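Local atomic coordinates of alkylpurine DNA glycosylase AlkC (Pseudomonas fluorescens, PDB entry 5VHV), a protein that probably excises alkylated purine bases from damaged DNA, as a glycosylase of base excision repair that does not flip the lesion out of the helix. Residues P3-Q15 with A37-M50. Sequence-based numbering, arbitrary orientation.
With nucleotides of chain D.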
ATOM      1  N   PRO A   3     -15.342 -15.753   4.684  1.00 53.35           N
ATOM      2  CA  PRO A   3     -14.336 -16.413   5.521  1.00 54.81           C
ATOM      3  C   PRO A   3     -13.143 -15.496   5.716  1.00 42.63           C
ATOM      4  O   PRO A   3     -12.818 -14.673   4.859  1.00 35.83           O
ATOM      5  CB  PRO A   3     -13.964 -17.664   4.720  1.00 56.05           C
ATOM      6  CG  PRO A   3     -15.155 -17.927   3.858  1.00 64.82           C
ATOM      7  CD  PRO A   3     -15.737 -16.583   3.532  1.00 58.45           C
ATOM      8  N   ALA A   4     -12.507 -15.618   6.875  1.00 33.42           N
ATOM      9  CA  ALA A   4     -11.308 -14.840   7.132  1.00 28.26           C
ATOM     10  C   ALA A   4     -10.203 -15.230   6.149  1.00 30.58           C
ATOM     11  O   ALA A   4     -10.160 -16.346   5.623  1.00 24.28           O
ATOM     12  CB  ALA A   4     -10.843 -15.049   8.573  1.00 27.28           C
ATOM     13  N   LEU A   5      -9.291 -14.297   5.902  1.00 22.00           N
ATOM     14  CA  LEU A   5      -8.201 -14.584   4.982  1.00 19.72           C
ATOM     15  C   LEU A   5      -7.367 -15.784   5.429  1.00 22.15           C
ATOM     16  O   LEU A   5      -6.829 -16.516   4.583  1.00 19.04           O
ATOM     17  CB  LEU A   5      -7.309 -13.357   4.838  1.00 23.63           C
ATOM     18  CG  LEU A   5      -6.195 -13.504   3.796  1.00 22.57           C
ATOM     19  CD1 LEU A   5      -6.790 -13.751   2.394  1.00 31.70           C
ATOM     20  CD2 LEU A   5      -5.348 -12.255   3.793  1.00 24.13           C
ATOM     21  N   LYS A   6      -7.228 -16.001   6.735  1.00 21.06           N
ATOM     22  CA  LYS A   6      -6.393 -17.114   7.181  1.00 18.59           C
ATOM     23  C   LYS A   6      -6.914 -18.458   6.670  1.00 22.08           C
ATOM     24  O   LYS A   6      -6.144 -19.421   6.594  1.00 21.36           O
ATOM     25  CB  LYS A   6      -6.291 -17.129   8.703  1.00 18.04           C
ATOM     26  CG  LYS A   6      -7.628 -17.378   9.415  1.00 21.37           C
ATOM     27  CD  LYS A   6      -7.501 -17.038  10.895  1.00 27.43           C
ATOM     28  CE  LYS A   6      -8.812 -17.237  11.629  1.00 34.16           C
ATOM     29  NZ  LYS A   6      -8.782 -16.576  12.962  1.00 49.51           N
ATOM     30  N   GLU A   7      -8.194 -18.544   6.288  1.00 23.65           N
ATOM     31  CA  GLU A   7      -8.715 -19.812   5.794  1.00 24.78           C
ATOM     32  C   GLU A   7      -8.187 -20.154   4.408  1.00 24.97           C
ATOM     33  O   GLU A   7      -8.401 -21.272   3.935  1.00 23.83           O
ATOM     34  CB  GLU A   7     -10.236 -19.772   5.798  1.00 29.90           C
ATOM     35  CG  GLU A   7     -10.809 -19.525   7.186  1.00 24.07           C
ATOM     36  CD  GLU A   7     -10.414 -20.583   8.206  1.00 30.03           C
ATOM     37  OE1 GLU A   7     -10.247 -20.214   9.392  1.00 32.19           O
ATOM     38  OE2 GLU A   7     -10.265 -21.771   7.831  1.00 27.69           O
ATOM     39  N   ILE A   8      -7.481 -19.232   3.756  1.00 22.19           N
ATOM     40  CA  ILE A   8      -6.780 -19.594   2.529  1.00 23.63           C
ATOM     41  C   ILE A   8      -5.754 -20.689   2.823  1.00 22.51           C
ATOM     42  O   ILE A   8      -5.486 -21.549   1.976  1.00 22.43           O
ATOM     43  CB  ILE A   8      -6.135 -18.342   1.894  1.00 26.26           C
ATOM     44  CG1 ILE A   8      -5.808 -18.578   0.426  1.00 44.48           C
ATOM     45  CG2 ILE A   8      -4.879 -17.941   2.630  1.00 35.46           C
ATOM     46  CD1 ILE A   8      -7.012 -18.465  -0.463  1.00 76.30           C
ATOM     47  N   PHE A   9      -5.186 -20.691   4.026  1.00 21.15           N
ATOM     48  CA  PHE A   9      -4.312 -21.778   4.476  1.00 20.31           C
ATOM     49  C   PHE A   9      -5.066 -22.719   5.424  1.00 24.99           C
ATOM     50  O   PHE A   9      -4.659 -22.945   6.564  1.00 25.58           O
ATOM     51  CB  PHE A   9      -3.065 -21.218   5.162  1.00 19.80           C
ATOM     52  CG  PHE A   9      -2.026 -20.649   4.223  1.00 19.87           C
ATOM     53  CD1 PHE A   9      -1.113 -21.482   3.605  1.00 24.10           C
ATOM     54  CD2 PHE A   9      -1.919 -19.293   4.026  1.00 21.77           C
ATOM     55  CE1 PHE A   9      -0.150 -20.972   2.778  1.00 22.81           C
ATOM     56  CE2 PHE A   9      -0.949 -18.773   3.187  1.00 22.98           C
ATOM     57  CZ  PHE A   9      -0.060 -19.623   2.579  1.00 16.71           C
ATOM     58  N   ASN A  10      -6.185 -23.267   4.957  1.00 24.41           N
ATOM     59  CA  ASN A  10      -6.924 -24.242   5.746  1.00 25.18           C
ATOM     60  C   ASN A  10      -6.361 -25.645   5.485  1.00 27.44           C
ATOM     61  O   ASN A  10      -5.396 -25.830   4.735  1.00 24.05           O
ATOM     62  CB  ASN A  10      -8.431 -24.141   5.472  1.00 26.64           C
ATOM     63  CG  ASN A  10      -8.806 -24.420   4.026  1.00 29.42           C
ATOM     64  OD1 ASN A  10      -7.979 -24.830   3.222  1.00 26.90           O
ATOM     65  ND2 ASN A  10     -10.074 -24.170   3.691  1.00 27.48           N
ATOM     66  N   VAL A  11      -6.940 -26.655   6.138  1.00 24.72           N
ATOM     67  CA  VAL A  11      -6.371 -28.000   6.025  1.00 29.76           C
ATOM     68  C   VAL A  11      -6.460 -28.485   4.589  1.00 25.38           C
ATOM     69  O   VAL A  11      -5.540 -29.133   4.078  1.00 26.39           O
ATOM     70  CB  VAL A  11      -7.058 -28.975   7.000  1.00 42.87           C
ATOM     71  CG1 VAL A  11      -6.525 -30.381   6.801  1.00 50.17           C
ATOM     72  CG2 VAL A  11      -6.803 -28.547   8.428  1.00 50.33           C
ATOM     73  N   GLU A  12      -7.562 -28.167   3.911  1.00 27.52           N
ATOM     74  CA  GLU A  12      -7.715 -28.560   2.517  1.00 34.07           C
ATOM     75  C   GLU A  12      -6.570 -28.016   1.660  1.00 31.28           C
ATOM     76  O   GLU A  12      -6.041 -28.731   0.798  1.00 27.07           O
ATOM     77  CB  GLU A  12      -9.072 -28.081   1.991  1.00 33.72           C
ATOM     78  CG  GLU A  12     -10.312 -28.776   2.598  1.00 78.66           C
ATOM     79  CD  GLU A  12     -10.586 -28.466   4.089  1.00 78.85           C
ATOM     80  OE1 GLU A  12     -10.147 -27.414   4.623  1.00 31.75           O
ATOM     81  OE2 GLU A  12     -11.267 -29.299   4.737  1.00 73.20           O
ATOM     82  N   ARG A  13      -6.168 -26.756   1.885  1.00 22.61           N
ATOM     83  CA  ARG A  13      -5.031 -26.197   1.151  1.00 23.99           C
ATOM     84  C   ARG A  13      -3.729 -26.901   1.511  1.00 28.89           C
ATOM     85  O   ARG A  13      -2.878 -27.123   0.639  1.00 23.52           O
ATOM     86  CB  ARG A  13      -4.889 -24.690   1.421  1.00 27.25           C
ATOM     87  CG  ARG A  13      -3.906 -23.956   0.459  1.00 26.24           C
ATOM     88  CD  ARG A  13      -4.558 -23.560  -0.874  1.00 29.47           C
ATOM     89  NE  ARG A  13      -5.674 -22.656  -0.652  1.00 24.08           N
ATOM     90  CZ  ARG A  13      -6.483 -22.175  -1.594  1.00 31.51           C
ATOM     91  NH1 ARG A  13      -6.282 -22.448  -2.874  1.00 32.49           N
ATOM     92  NH2 ARG A  13      -7.498 -21.393  -1.249  1.00 38.49           N
ATOM     93  N   LEU A  14      -3.524 -27.219   2.793  1.00 23.18           N
ATOM     94  CA  LEU A  14      -2.312 -27.945   3.164  1.00 23.98           C
ATOM     95  C   LEU A  14      -2.276 -29.305   2.481  1.00 26.46           C
ATOM     96  O   LEU A  14      -1.217 -29.758   2.036  1.00 23.88           O
ATOM     97  CB  LEU A  14      -2.217 -28.103   4.681  1.00 21.79           C
ATOM     98  CG  LEU A  14      -2.210 -26.822   5.519  1.00 24.08           C
ATOM     99  CD1 LEU A  14      -2.335 -27.161   7.016  1.00 25.10           C
ATOM    100  CD2 LEU A  14      -0.946 -26.009   5.237  1.00 22.30           C
ATOM    101  N   GLN A  15      -3.431 -29.963   2.372  1.00 23.82           N
ATOM    102  CA  GLN A  15      -3.483 -31.243   1.666  1.00 28.20           C
ATOM    103  C   GLN A  15      -3.147 -31.068   0.194  1.00 31.14           C
ATOM    104  O   GLN A  15      -2.467 -31.915  -0.397  1.00 28.59           O
ATOM    105  CB  GLN A  15      -4.859 -31.882   1.851  1.00 33.68           C
ATOM    106  CG  GLN A  15      -5.094 -32.327   3.282  1.00 38.20           C
ATOM    107  CD  GLN A  15      -6.529 -32.699   3.571  1.00 54.39           C
ATOM    108  OE1 GLN A  15      -7.437 -32.440   2.772  1.00 52.80           O
ATOM    109  NE2 GLN A  15      -6.746 -33.304   4.731  1.00 47.51           N
ATOM    110  N   ALA A  37       2.452 -29.120  10.026  1.00 19.31           N
ATOM    111  CA  ALA A  37       1.773 -27.891   9.637  1.00 23.18           C
ATOM    112  C   ALA A  37       0.474 -27.674  10.416  1.00 23.82           C
ATOM    113  O   ALA A  37       0.116 -26.523  10.706  1.00 23.41           O
ATOM    114  CB  ALA A  37       1.486 -27.917   8.141  1.00 23.63           C
ATOM    115  N   LYS A  38      -0.220 -28.751  10.790  1.00 20.75           N
ATOM    116  CA  LYS A  38      -1.551 -28.626  11.366  1.00 22.38           C
ATOM    117  C   LYS A  38      -1.549 -28.308  12.851  1.00 28.43           C
ATOM    118  O   LYS A  38      -2.602 -27.945  13.390  1.00 23.44           O
ATOM    119  CB  LYS A  38      -2.349 -29.915  11.115  1.00 24.90           C
ATOM    120  CG  LYS A  38      -2.736 -30.053   9.659  1.00 27.37           C
ATOM    121  CD  LYS A  38      -3.814 -31.111   9.419  1.00 44.00           C
ATOM    122  CE  LYS A  38      -3.334 -32.500   9.684  1.00 49.61           C
ATOM    123  NZ  LYS A  38      -4.402 -33.519   9.354  1.00 42.94           N
ATOM    124  N   ALA A  39      -0.409 -28.430  13.526  1.00 27.51           N
ATOM    125  CA  ALA A  39      -0.384 -28.310  14.980  1.00 29.74           C
ATOM    126  C   ALA A  39      -0.707 -26.875  15.385  1.00 25.48           C
ATOM    127  O   ALA A  39       0.056 -25.947  15.093  1.00 30.51           O
ATOM    128  CB  ALA A  39       0.977 -28.750  15.517  1.00 32.73           C
ATOM    129  N   GLY A  40      -1.840 -26.685  16.061  1.00 23.28           N
ATOM    130  CA  GLY A  40      -2.248 -25.344  16.454  1.00 24.48           C
ATOM    131  C   GLY A  40      -2.726 -24.457  15.321  1.00 28.88           C
ATOM    132  O   GLY A  40      -2.734 -23.235  15.466  1.00 28.50           O
ATOM    133  N   LEU A  41      -3.126 -25.042  14.194  1.00 27.33           N
ATOM    134  CA  LEU A  41      -3.473 -24.253  13.008  1.00 25.72           C
ATOM    135  C   LEU A  41      -4.516 -23.180  13.318  1.00 25.75           C
ATOM    136  O   LEU A  41      -4.410 -22.043  12.843  1.00 23.40           O
ATOM    137  CB  LEU A  41      -3.988 -25.194  11.914  1.00 26.01           C
ATOM    138  CG  LEU A  41      -4.396 -24.583  10.572  1.00 25.44           C
ATOM    139  CD1 LEU A  41      -3.221 -23.970   9.880  1.00 26.10           C
ATOM    140  CD2 LEU A  41      -5.047 -25.619   9.691  1.00 29.19           C
ATOM    141  N   ALA A  42      -5.541 -23.529  14.096  1.00 26.75           N
ATOM    142  CA  ALA A  42      -6.604 -22.574  14.404  1.00 30.88           C
ATOM    143  C   ALA A  42      -6.080 -21.337  15.128  1.00 27.21           C
ATOM    144  O   ALA A  42      -6.688 -20.262  15.034  1.00 33.37           O
ATOM    145  CB  ALA A  42      -7.685 -23.266  15.246  1.00 35.95           C
ATOM    146  N   GLU A  43      -4.967 -21.463  15.848  1.00 27.24           N
ATOM    147  CA  GLU A  43      -4.341 -20.340  16.539  1.00 37.31           C
ATOM    148  C   GLU A  43      -3.466 -19.490  15.625  1.00 34.47           C
ATOM    149  O   GLU A  43      -2.960 -18.451  16.069  1.00 31.63           O
ATOM    150  CB  GLU A  43      -3.484 -20.850  17.709  1.00 38.05           C
ATOM    151  CG  GLU A  43      -4.276 -21.590  18.772  1.00 43.76           C
ATOM    152  CD  GLU A  43      -3.426 -22.524  19.621  1.00 48.63           C
ATOM    153  OE1 GLU A  43      -2.335 -22.125  20.096  1.00 33.47           O
ATOM    154  OE2 GLU A  43      -3.865 -23.672  19.806  1.00 46.37           O
ATOM    155  N   LEU A  44      -3.256 -19.900  14.379  1.00 23.34           N
ATOM    156  CA  LEU A  44      -2.325 -19.199  13.508  1.00 18.91           C
ATOM    157  C   LEU A  44      -3.054 -18.176  12.650  1.00 17.34           C
ATOM    158  O   LEU A  44      -4.096 -18.475  12.053  1.00 20.07           O
ATOM    159  CB  LEU A  44      -1.575 -20.177  12.603  1.00 18.33           C
ATOM    160  CG  LEU A  44      -0.735 -21.225  13.349  1.00 24.18           C
ATOM    161  CD1 LEU A  44      -0.031 -22.114  12.341  1.00 25.41           C
ATOM    162  CD2 LEU A  44       0.280 -20.579  14.279  1.00 24.79           C
ATOM    163  N   SER A  45      -2.483 -16.983  12.573  1.00 17.96           N
ATOM    164  CA  SER A  45      -2.929 -15.969  11.632  1.00 20.69           C
ATOM    165  C   SER A  45      -2.482 -16.342  10.222  1.00 20.26           C
ATOM    166  O   SER A  45      -1.727 -17.301  10.009  1.00 18.21           O
ATOM    167  CB  SER A  45      -2.361 -14.615  12.025  1.00 19.01           C
ATOM    168  OG  SER A  45      -0.971 -14.569  11.696  1.00 18.23           O
ATOM    169  N   VAL A  46      -2.941 -15.574   9.237  1.00 16.37           N
ATOM    170  CA  VAL A  46      -2.632 -15.939   7.857  1.00 15.13           C
ATOM    171  C   VAL A  46      -1.120 -15.927   7.603  1.00 17.57           C
ATOM    172  O   VAL A  46      -0.580 -16.840   6.963  1.00 16.67           O
ATOM    173  CB  VAL A  46      -3.397 -15.042   6.866  1.00 17.11           C
ATOM    174  CG1 VAL A  46      -2.892 -13.603   6.893  1.00 17.60           C
ATOM    175  CG2 VAL A  46      -3.259 -15.613   5.467  1.00 18.50           C
ATOM    176  N   MET A  47      -0.399 -14.930   8.109  1.00 16.85           N
ATOM    177  CA  MET A  47       1.034 -14.917   7.833  1.00 18.57           C
ATOM    178  C   MET A  47       1.810 -15.916   8.701  1.00 16.98           C
ATOM    179  O   MET A  47       2.876 -16.380   8.278  1.00 15.84           O
ATOM    180  CB  MET A  47       1.607 -13.514   7.997  1.00 15.93           C
ATOM    181  CG  MET A  47       1.086 -12.494   6.932  1.00 17.96           C
ATOM    182  SD  MET A  47       1.472 -12.988   5.218  1.00 23.01           S
ATOM    183  CE  MET A  47       3.089 -12.298   5.053  1.00 25.55           C
ATOM    184  N   GLN A  48       1.286 -16.278   9.873  1.00 13.93           N
ATOM    185  CA  GLN A  48       1.848 -17.395  10.627  1.00 16.33           C
ATOM    186  C   GLN A  48       1.672 -18.712   9.879  1.00 19.20           C
ATOM    187  O   GLN A  48       2.562 -19.574   9.907  1.00 15.66           O
ATOM    188  CB  GLN A  48       1.188 -17.488  11.995  1.00 17.93           C
ATOM    189  CG  GLN A  48       1.599 -16.433  12.995  1.00 20.83           C
ATOM    190  CD  GLN A  48       0.846 -16.607  14.302  1.00 22.00           C
ATOM    191  OE1 GLN A  48      -0.381 -16.492  14.350  1.00 21.60           O
ATOM    192  NE2 GLN A  48       1.571 -16.926  15.372  1.00 26.08           N
ATOM    193  N   ARG A  49       0.520 -18.895   9.216  1.00 17.23           N
ATOM    194  CA  ARG A  49       0.285 -20.124   8.461  1.00 15.99           C
ATOM    195  C   ARG A  49       1.202 -20.194   7.253  1.00 17.41           C
ATOM    196  O   ARG A  49       1.752 -21.255   6.941  1.00 15.31           O
ATOM    197  CB  ARG A  49      -1.190 -20.214   8.008  1.00 16.35           C
ATOM    198  CG  ARG A  49      -2.179 -20.322   9.172  1.00 20.57           C
ATOM    199  CD  ARG A  49      -3.634 -20.349   8.723  1.00 18.53           C
ATOM    200  NE  ARG A  49      -4.519 -20.316   9.884  1.00 18.98           N
ATOM    201  CZ  ARG A  49      -5.718 -20.878   9.953  1.00 21.81           C
ATOM    202  NH1 ARG A  49      -6.231 -21.533   8.920  1.00 22.74           N
ATOM    203  NH2 ARG A  49      -6.424 -20.756  11.055  1.00 22.49           N
ATOM    204  N   MET A  50       1.368 -19.068   6.560  1.00 16.44           N
ATOM    205  CA  MET A  50       2.273 -19.003   5.422  1.00 16.60           C
ATOM    206  C   MET A  50       3.680 -19.417   5.832  1.00 17.58           C
ATOM    207  O   MET A  50       4.305 -20.276   5.188  1.00 16.22           O
ATOM    208  CB  MET A  50       2.269 -17.578   4.851  1.00 13.98           C
ATOM    209  CG  MET A  50       3.135 -17.386   3.616  1.00 16.66           C
ATOM    210  SD  MET A  50       4.859 -17.112   3.991  1.00 19.41           S
ATOM    211  CE  MET A  50       4.862 -15.440   4.632  1.00 21.57           C
TER
ATOM    212  P    DT D   7      -8.019 -12.352   8.904  1.00 22.10           P
ATOM    213  OP1  DT D   7      -7.644 -13.730   8.577  1.00 20.68           O
ATOM    214  OP2  DT D   7      -8.748 -12.102  10.187  1.00 26.73           O
ATOM    215  O5'  DT D   7      -6.828 -11.344   8.866  1.00 22.16           O
ATOM    216  C5'  DT D   7      -5.906 -11.433   7.819  1.00 24.51           C
ATOM    217  C4'  DT D   7      -4.768 -10.472   8.038  1.00 15.70           C
ATOM    218  O4'  DT D   7      -5.259  -9.115   7.936  1.00 17.72           O
ATOM    219  C3'  DT D   7      -4.062 -10.568   9.399  1.00 18.45           C
ATOM    220  O3'  DT D   7      -2.755 -11.129   9.187  1.00 17.51           O
ATOM    221  C2'  DT D   7      -4.041  -9.105   9.921  1.00 18.02           C
ATOM    222  C1'  DT D   7      -4.421  -8.282   8.691  1.00 19.93           C
ATOM    223  N1   DT D   7      -5.147  -7.045   8.971  1.00 21.00           N
ATOM    224  C2   DT D   7      -4.662  -5.849   8.483  1.00 15.42           C
ATOM    225  O2   DT D   7      -3.630  -5.751   7.828  1.00 16.87           O
ATOM    226  N3   DT D   7      -5.452  -4.759   8.747  1.00 18.44           N
ATOM    227  C4   DT D   7      -6.627  -4.741   9.458  1.00 19.44           C
ATOM    228  O4   DT D   7      -7.245  -3.704   9.670  1.00 21.16           O
ATOM    229  C5   DT D   7      -7.084  -6.027   9.938  1.00 22.73           C
ATOM    230  C7   DT D   7      -8.357  -6.130  10.719  1.00 30.46           C
ATOM    231  C6   DT D   7      -6.330  -7.109   9.673  1.00 24.47           C
ATOM    232  P    DG D   8      -1.714 -11.372  10.383  1.00 17.17           P
ATOM    233  OP1  DG D   8      -0.879 -12.507   9.946  1.00 18.21           O
ATOM    234  OP2  DG D   8      -2.441 -11.387  11.674  1.00 17.90           O
ATOM    235  O5'  DG D   8      -0.860 -10.027  10.407  1.00 17.16           O
ATOM    236  C5'  DG D   8      -0.124  -9.672   9.269  1.00 19.48           C
ATOM    237  C4'  DG D   8       0.424  -8.282   9.427  1.00 18.35           C
ATOM    238  O4'  DG D   8      -0.668  -7.338   9.445  1.00 17.92           O
ATOM    239  C3'  DG D   8       1.201  -8.052  10.738  1.00 20.28           C
ATOM    240  O3'  DG D   8       2.511  -7.729  10.427  1.00 25.72           O
ATOM    241  C2'  DG D   8       0.441  -6.915  11.428  1.00 26.23           C
ATOM    242  C1'  DG D   8      -0.285  -6.269  10.269  1.00 20.19           C
ATOM    243  N9   DG D   8      -1.458  -5.490  10.631  1.00 20.02           N
ATOM    244  C8   DG D   8      -2.583  -5.909  11.327  1.00 21.56           C
ATOM    245  N7   DG D   8      -3.472  -4.964  11.486  1.00 20.61           N
ATOM    246  C5   DG D   8      -2.885  -3.844  10.865  1.00 15.36           C
ATOM    247  C6   DG D   8      -3.371  -2.526  10.721  1.00 17.29           C
ATOM    248  O6   DG D   8      -4.439  -2.048  11.133  1.00 20.89           O
ATOM    249  N1   DG D   8      -2.460  -1.715  10.036  1.00 18.84           N
ATOM    250  C2   DG D   8      -1.248  -2.137   9.549  1.00 20.11           C
ATOM    251  N2   DG D   8      -0.523  -1.234   8.907  1.00 17.05           N
ATOM    252  N3   DG D   8      -0.781  -3.376   9.679  1.00 18.99           N
ATOM    253  C4   DG D   8      -1.657  -4.165  10.339  1.00 15.21           C
ATOM    254  P    DT D   6     -11.881  -7.012   8.558  1.00 27.40           P
ATOM    255  OP1  DT D   6     -13.100  -7.166   7.749  1.00 33.82           O
ATOM    256  OP2  DT D   6     -11.918  -6.351   9.874  1.00 34.56           O
ATOM    257  O5'  DT D   6     -11.191  -8.440   8.789  1.00 28.77           O
ATOM    258  C5'  DT D   6     -11.877  -9.641   8.501  1.00 38.95           C
ATOM    259  C4'  DT D   6     -11.047 -10.530   7.596  1.00 29.52           C
ATOM    260  O4'  DT D   6     -11.190 -10.086   6.221  1.00 33.37           O
ATOM    261  C3'  DT D   6      -9.524 -10.513   7.864  1.00 21.78           C
ATOM    262  O3'  DT D   6      -8.987 -11.811   7.746  1.00 22.14           O
ATOM    263  C2'  DT D   6      -9.004  -9.602   6.765  1.00 27.03           C
ATOM    264  C1'  DT D   6      -9.907 -10.042   5.637  1.00 34.84           C
ATOM    265  N1   DT D   6      -9.927  -9.156   4.440  1.00 30.50           N
ATOM    266  C2   DT D   6      -9.174  -9.512   3.348  1.00 39.16           C
ATOM    267  O2   DT D   6      -8.458 -10.494   3.326  1.00 41.49           O
ATOM    268  N3   DT D   6      -9.279  -8.666   2.275  1.00 27.31           N
ATOM    269  C4   DT D   6     -10.047  -7.522   2.192  1.00 28.63           C
ATOM    270  O4   DT D   6     -10.081  -6.831   1.179  1.00 25.26           O
ATOM    271  C5   DT D   6     -10.831  -7.212   3.361  1.00 30.75           C
ATOM    272  C7   DT D   6     -11.724  -5.998   3.364  1.00 26.95           C
ATOM    273  C6   DT D   6     -10.743  -8.039   4.419  1.00 22.74           C
TER
HETATM  274  O   HOH W   1      -6.353 -17.869  14.146  1.00 39.06           O
HETATM  275  O   HOH W   2      -8.454 -23.390   9.069  1.00 26.54           O
HETATM  276  O   HOH W   3      -9.177 -21.334  11.601  1.00 29.84           O
HETATM  277  O   HOH W   4      -4.635 -33.896   6.948  1.00 37.55           O
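The guanidinium of Arg49 lies buried between two aliphatic groups, Lys6 CB over one face and Leu41 CD1 of its own segment over the opposite one, while backbone carbonyls line its rim. An all but straight chain, CG anti to the carbonyl carbon (chi1 -64°), carries it there. Arg49 NH1 donates to Phe9 O at 3.2 Å, from above the carbonyl plane, and Arg49 NE to Leu44 O at 2.9 Å. Glu7 OE2 stays 4.2 Å from Arg49 NH1, beyond a salt bridge, but two waters link the carboxylate to NH1 and NH2. Replacing Arg49 by an alanine would probably leave Phe9 O and Leu44 O without these donors and open a gap between Lys6 and Leu41. Phe9 lays a ring face over Met50 CA, a CH-pi contact 4.0 Å from the centroid; its CB rests on Arg49 CB. These contacts join the 3-10 turn 5-8 and Phe9 after it to the start of helix 46-60 and the loop before it, in the helical, HEAT-like-repeat part of this DNA alkylation repair enzyme, and both segments grip the DNA strand. Lys6 N binds OP1 of DT7 of chain D, and OP1 of DG8 of chain D takes bonds from Met47 N and Ser45 OG, the serine that N-caps the helix in a capping box with Gln48. Val46 CB packs on Lys6 CA at 3.7 Å. Farther from the DNA, Leu41 CD2 fits against Val11 CG2 (3.6 Å) and Leu14 CD1.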